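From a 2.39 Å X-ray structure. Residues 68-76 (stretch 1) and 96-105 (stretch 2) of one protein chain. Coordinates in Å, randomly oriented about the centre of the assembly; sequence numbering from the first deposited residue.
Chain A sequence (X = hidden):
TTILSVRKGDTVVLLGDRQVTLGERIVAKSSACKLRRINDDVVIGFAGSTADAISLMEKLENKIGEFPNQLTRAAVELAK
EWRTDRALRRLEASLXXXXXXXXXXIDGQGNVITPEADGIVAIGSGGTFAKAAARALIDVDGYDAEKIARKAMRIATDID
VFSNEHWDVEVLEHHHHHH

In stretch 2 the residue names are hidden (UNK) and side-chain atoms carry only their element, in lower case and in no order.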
ATOM      1  N   PRO A  68     -40.432  23.163  11.676  1.00 54.71           N
ATOM      2  CA  PRO A  68     -40.446  24.612  11.574  1.00 56.18           C
ATOM      3  C   PRO A  68     -39.567  25.395  12.528  1.00 60.41           C
ATOM      4  O   PRO A  68     -38.755  26.207  12.077  1.00 67.46           O
ATOM      5  CB  PRO A  68     -41.905  24.954  11.820  1.00 59.89           C
ATOM      6  CG  PRO A  68     -42.654  23.764  11.343  1.00 57.22           C
ATOM      7  CD  PRO A  68     -41.735  22.599  11.291  1.00 54.11           C
ATOM      8  N   ASN A  69     -39.706  25.209  13.830  1.00 66.90           N
ATOM      9  CA  ASN A  69     -38.875  26.004  14.753  1.00 68.95           C
ATOM     10  C   ASN A  69     -37.715  25.254  15.357  1.00 68.30           C
ATOM     11  O   ASN A  69     -36.855  25.845  16.015  1.00 70.01           O
ATOM     12  CB  ASN A  69     -39.725  26.605  15.863  1.00 73.34           C
ATOM     13  CG  ASN A  69     -40.129  28.022  15.560  1.00 75.78           C
ATOM     14  OD1 ASN A  69     -39.692  28.965  16.229  1.00 82.92           O
ATOM     15  ND2 ASN A  69     -40.930  28.190  14.511  1.00 70.67           N
ATOM     16  N   GLN A  70     -37.675  23.949  15.120  1.00 64.98           N
ATOM     17  CA  GLN A  70     -36.747  23.087  15.825  1.00 59.36           C
ATOM     18  C   GLN A  70     -35.536  22.908  14.921  1.00 51.99           C
ATOM     19  O   GLN A  70     -35.387  21.909  14.211  1.00 44.26           O
ATOM     20  CB  GLN A  70     -37.455  21.774  16.175  1.00 56.98           C
ATOM     21  CG  GLN A  70     -38.824  21.990  16.812  1.00 53.82           C
ATOM     22  CD  GLN A  70     -39.892  21.168  16.130  1.00 50.98           C
ATOM     23  OE1 GLN A  70     -40.032  19.990  16.421  1.00 44.14           O
ATOM     24  NE2 GLN A  70     -40.621  21.778  15.170  1.00 51.15           N
ATOM     25  N   LEU A  71     -34.638  23.878  15.001  1.00 48.84           N
ATOM     26  CA  LEU A  71     -33.445  23.836  14.190  1.00 44.65           C
ATOM     27  C   LEU A  71     -32.582  22.606  14.539  1.00 40.50           C
ATOM     28  O   LEU A  71     -32.016  21.961  13.647  1.00 38.10           O
ATOM     29  CB  LEU A  71     -32.641  25.130  14.354  1.00 45.96           C
ATOM     30  CG  LEU A  71     -31.478  25.379  13.390  1.00 46.49           C
ATOM     31  CD1 LEU A  71     -31.954  25.332  11.953  1.00 45.76           C
ATOM     32  CD2 LEU A  71     -30.837  26.726  13.701  1.00 49.82           C
ATOM     33  N   THR A  72     -32.429  22.314  15.827  1.00 38.03           N
ATOM     34  CA  THR A  72     -31.615  21.165  16.255  1.00 36.18           C
ATOM     35  C   THR A  72     -32.155  19.851  15.728  1.00 33.58           C
ATOM     36  O   THR A  72     -31.370  18.999  15.292  1.00 31.05           O
ATOM     37  CB  THR A  72     -31.539  21.099  17.779  1.00 38.97           C
ATOM     38  OG1 THR A  72     -30.949  22.318  18.239  1.00 41.34           O
ATOM     39  CG2 THR A  72     -30.680  19.940  18.241  1.00 38.87           C
ATOM     40  N   ARG A  73     -33.471  19.686  15.750  1.00 31.23           N
ATOM     41  CA  ARG A  73     -34.041  18.466  15.243  1.00 32.98           C
ATOM     42  C   ARG A  73     -33.841  18.344  13.725  1.00 29.15           C
ATOM     43  O   ARG A  73     -33.554  17.273  13.214  1.00 30.78           O
ATOM     44  CB  ARG A  73     -35.511  18.365  15.573  1.00 38.59           C
ATOM     45  CG  ARG A  73     -36.001  16.931  15.625  1.00 46.89           C
ATOM     46  CD  ARG A  73     -37.273  16.752  14.808  1.00 54.64           C
ATOM     47  NE  ARG A  73     -38.288  15.860  15.368  1.00 66.28           N
ATOM     48  CZ  ARG A  73     -39.137  16.211  16.338  1.00 73.42           C
ATOM     49  NH1 ARG A  73     -40.067  15.353  16.750  1.00 74.56           N
ATOM     50  NH2 ARG A  73     -39.026  17.399  16.933  1.00 78.20           N
ATOM     51  N   ALA A  74     -33.980  19.448  13.005  1.00 25.67           N
ATOM     52  CA  ALA A  74     -33.734  19.472  11.581  1.00 23.36           C
ATOM     53  C   ALA A  74     -32.279  19.029  11.229  1.00 20.72           C
ATOM     54  O   ALA A  74     -32.049  18.257  10.328  1.00 18.29           O
ATOM     55  CB  ALA A  74     -34.030  20.858  11.017  1.00 23.45           C
ATOM     56  N   ALA A  75     -31.330  19.573  11.958  1.00 19.97           N
ATOM     57  CA  ALA A  75     -29.957  19.232  11.788  1.00 19.63           C
ATOM     58  C   ALA A  75     -29.736  17.737  12.003  1.00 19.34           C
ATOM     59  O   ALA A  75     -29.090  17.100  11.192  1.00 19.01           O
ATOM     60  CB  ALA A  75     -29.077  20.053  12.733  1.00 19.26           C
ATOM     61  N   VAL A  76     -30.246  17.198  13.099  1.00 19.64           N
ATOM     62  CA  VAL A  76     -30.090  15.802  13.385  1.00 19.12           C
ATOM     63  C   VAL A  76     -30.756  14.960  12.311  1.00 19.12           C
ATOM     64  O   VAL A  76     -30.180  13.960  11.878  1.00 18.12           O
ATOM     65  CB  VAL A  76     -30.649  15.454  14.759  1.00 20.18           C
ATOM     66  CG1 VAL A  76     -30.678  13.950  14.960  1.00 20.09           C
ATOM     67  CG2 VAL A  76     -29.772  16.080  15.812  1.00 19.97           C
ATOM     68  N   UNK A  96     -22.042  24.790   9.049  1.00 15.50           N
ATOM     69  CA  UNK A  96     -22.472  25.436  10.285  1.00 15.90           C
ATOM     70  C   UNK A  96     -23.765  26.146   9.976  1.00 16.43           C
ATOM     71  O   UNK A  96     -23.850  26.909   9.004  1.00 15.34           O
ATOM     72  c   UNK A  96     -19.122  26.699  11.758  1.00 15.31           C
ATOM     73  c   UNK A  96     -20.209  25.764  11.259  1.00 15.02           C
ATOM     74  c   UNK A  96     -22.044  27.212  11.971  1.00 16.44           C
ATOM     75  c   UNK A  96     -21.464  26.465  10.786  1.00 15.69           C
ATOM     76  N   UNK A  97     -24.767  25.907  10.827  1.00 17.97           N
ATOM     77  CA  UNK A  97     -26.077  26.546  10.698  1.00 19.34           C
ATOM     78  C   UNK A  97     -26.272  27.439  11.904  1.00 20.40           C
ATOM     79  O   UNK A  97     -26.241  26.937  13.021  1.00 19.38           O
ATOM     80  c   UNK A  97     -26.885  24.232  10.165  1.00 21.09           C
ATOM     81  c   UNK A  97     -28.489  26.110  10.068  1.00 21.94           C
ATOM     82  c   UNK A  97     -27.248  25.541  10.765  1.00 20.91           C
ATOM     83  N   UNK A  98     -26.646  28.695  11.665  1.00 22.47           N
ATOM     84  CA  UNK A  98     -26.990  29.638  12.709  1.00 24.90           C
ATOM     85  C   UNK A  98     -28.357  30.243  12.636  1.00 24.64           C
ATOM     86  O   UNK A  98     -28.825  30.648  11.583  1.00 23.09           O
ATOM     87  s   UNK A  98     -24.448  30.505  13.094  1.00 32.16           S
ATOM     88  c   UNK A  98     -26.095  30.862  12.610  1.00 27.72           C
ATOM     89  N   UNK A  99     -28.976  30.303  13.804  1.00 26.57           N
ATOM     90  CA  UNK A  99     -30.063  31.206  14.050  1.00 27.61           C
ATOM     91  C   UNK A  99     -29.610  32.099  15.194  1.00 29.82           C
ATOM     92  O   UNK A  99     -28.514  31.943  15.743  1.00 26.04           O
ATOM     93  o   UNK A  99     -31.158  29.842  15.667  1.00 26.47           O
ATOM     94  c   UNK A  99     -31.327  30.457  14.423  1.00 26.82           C
ATOM     95  N   UNK A 100     -30.485  33.028  15.572  1.00 34.36           N
ATOM     96  CA  UNK A 100     -30.217  33.897  16.712  1.00 37.12           C
ATOM     97  C   UNK A 100     -30.102  33.041  17.967  1.00 37.89           C
ATOM     98  O   UNK A 100     -29.192  33.251  18.765  1.00 39.02           O
ATOM     99  c   UNK A 100     -31.295  34.948  16.858  1.00 38.26           C
ATOM    100  N   UNK A 101     -30.953  32.029  18.083  1.00 40.88           N
ATOM    101  CA  UNK A 101     -30.951  31.145  19.253  1.00 45.20           C
ATOM    102  C   UNK A 101     -29.854  30.074  19.238  1.00 40.89           C
ATOM    103  O   UNK A 101     -29.198  29.868  20.251  1.00 42.23           O
ATOM    104  c   UNK A 101     -33.412  31.302  20.035  1.00 58.21           C
ATOM    105  o   UNK A 101     -33.677  33.679  19.929  1.00 68.57           O
ATOM    106  c   UNK A 101     -33.633  32.594  19.274  1.00 63.56           C
ATOM    107  o   UNK A 101     -33.701  32.524  18.017  1.00 61.86           O
ATOM    108  c   UNK A 101     -32.318  30.441  19.413  1.00 50.98           C
ATOM    109  N   UNK A 102     -29.676  29.396  18.103  1.00 37.78           N
ATOM    110  CA  UNK A 102     -28.952  28.134  18.041  1.00 34.36           C
ATOM    111  C   UNK A 102     -27.879  28.170  16.971  1.00 29.15           C
ATOM    112  O   UNK A 102     -28.054  28.737  15.899  1.00 30.36           O
ATOM    113  c   UNK A 102     -32.240  25.871  18.094  1.00 53.81           C
ATOM    114  c   UNK A 102     -31.092  26.722  18.693  1.00 47.89           C
ATOM    115  c   UNK A 102     -29.913  26.946  17.730  1.00 38.88           C
ATOM    116  o   UNK A 102     -32.258  24.630  18.305  1.00 60.78           O
ATOM    117  o   UNK A 102     -33.165  26.422  17.435  1.00 60.07           O
ATOM    118  N   UNK A 103     -26.766  27.502  17.257  1.00 25.08           N
ATOM    119  CA  UNK A 103     -25.763  27.179  16.267  1.00 22.94           C
ATOM    120  C   UNK A 103     -25.444  25.683  16.295  1.00 21.26           C
ATOM    121  O   UNK A 103     -25.146  25.113  17.352  1.00 19.65           O
ATOM    122  c   UNK A 103     -24.437  27.951  16.544  1.00 23.00           C
ATOM    123  o   UNK A 103     -24.697  29.358  16.676  1.00 25.18           O
ATOM    124  c   UNK A 103     -23.484  27.754  15.439  1.00 22.05           C
ATOM    125  N   UNK A 104     -25.401  25.080  15.121  1.00 20.88           N
ATOM    126  CA  UNK A 104     -25.000  23.694  14.971  1.00 20.87           C
ATOM    127  C   UNK A 104     -23.978  23.514  13.881  1.00 19.45           C
ATOM    128  O   UNK A 104     -24.074  24.073  12.809  1.00 20.93           O
ATOM    129  c   UNK A 104     -27.554  21.409  16.107  1.00 24.59           C
ATOM    130  c   UNK A 104     -27.213  22.824  15.657  1.00 23.44           C
ATOM    131  c   UNK A 104     -28.435  23.533  15.146  1.00 25.54           C
ATOM    132  c   UNK A 104     -26.185  22.806  14.576  1.00 21.97           C
ATOM    133  N   UNK A 105     -23.100  22.582  14.138  1.00 18.96           N
ATOM    134  CA  UNK A 105     -22.176  22.133  13.184  1.00 19.35           C
ATOM    135  C   UNK A 105     -22.542  20.680  12.829  1.00 18.19           C
ATOM    136  O   UNK A 105     -22.795  19.837  13.695  1.00 16.26           O
ATOM    137  c   UNK A 105     -19.722  21.339  13.160  1.00 21.21           C
ATOM    138  o   UNK A 105     -17.483  20.523  13.551  1.00 22.61           O
ATOM    139  c   UNK A 105     -18.378  21.356  13.929  1.00 23.69           C
ATOM    140  o   UNK A 105     -18.224  22.197  14.873  1.00 21.43           O
ATOM    141  c   UNK A 105     -20.765  22.239  13.787  1.00 19.68           C
TER
HETATM  142  O   HOH W   1     -34.634  23.349  18.291  1.00 37.25           O

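Position 96 carries four carbons, forked at the first, with one arm two carbons long. That is Ile 96. It lies in a strand, where a beta-branched side chain is at home, and it is buried but out of reach of stretch 1.

Position 97 has three carbons, one bearing the other two, and one terminal carbon lies 4.0 Å from CD1 of Leu 71. This is Val 97, and the touching atom is CG1. Its CB points toward the helix. A short branched side chain fills this buried site with apolar surface and suits the extended backbone.

At position 98 a single carbon is followed by a sulfur, and the backbone C comes within 4.4 Å of Leu 71 CD2. The sulfur is the signature of Cys 98. Its CB points away from the helix, and the small, weakly polar side chain is buried.

Position 99 has one carbon and one oxygen, the oxygen 3.7 Å from CD2 of Leu 71. This is Ser 99. The polar partner of its OG is local: it accepts a hydrogen bond from the backbone N of residue 102 at 2.9 Å. A short hydroxyl side chain can thus serve the turn while buried.

Position 100 shows a lone side-chain carbon, Ala 100, well away from stretch 1 and undemanding of space in the turn.

Position 101 has three carbons in a row, the third carrying two oxygens: Glu 101. It is exposed, as suits a charged group, and although its CB points toward stretch 1, its nearest approach is 7.0 Å, from CB of Glu 101 to CD2 of Leu 71.

Position 102 has the same composition, but here the chain reaches the start of the helix, and one carboxylate oxygen approaches Thr 72 OG1. This is Glu 102. OE2 accepts a hydrogen bond from Thr 72 OG1 at 2.7 Å and a weak one from Thr 72 N at 3.4 Å, while OE1 lies 3.4 Å from Leu 71 CB. A water also donates to OE2 at 2.7 Å. The acidic group suits the first turn of a helix, where backbone NH groups lack partners within the helix.

Position 103 has one carbon bearing an oxygen and a carbon: Thr 103. Its CB points away, and OG1 is hydrogen-bonded elsewhere in the structure, so the buried hydroxyl is satisfied.

Position 104 has four carbons forked at the second; one tip lies 4.0 Å from Leu 71 CG, the other 3.9 Å from Ala 75 CB. This is Leu 104, the tips being CD1 and CD2. Its forked end packs against both residues.

Position 105, three carbons with two oxygens on the third, is Glu 105, buried; its CA-to-CB bond points away from stretch 1, so the carboxylate is kept off the apolar contact, where a charge would be costly.

The contact joins an apolar patch to a polar clasp. Leu 71, the buried first residue of the helix, packs against Val 97 and Leu 104, whose strands are paired by Val 97 N to Leu 104 O (2.8 Å) and Leu 104 N to Val 97 O (2.9 Å). Ala 75, one turn on, brings its CB to 3.9 Å from CD2 of Leu 104, while Glu 102 holds Thr 72 at the helix start.

Stretch 2 (96-105) IVCSAEETLE
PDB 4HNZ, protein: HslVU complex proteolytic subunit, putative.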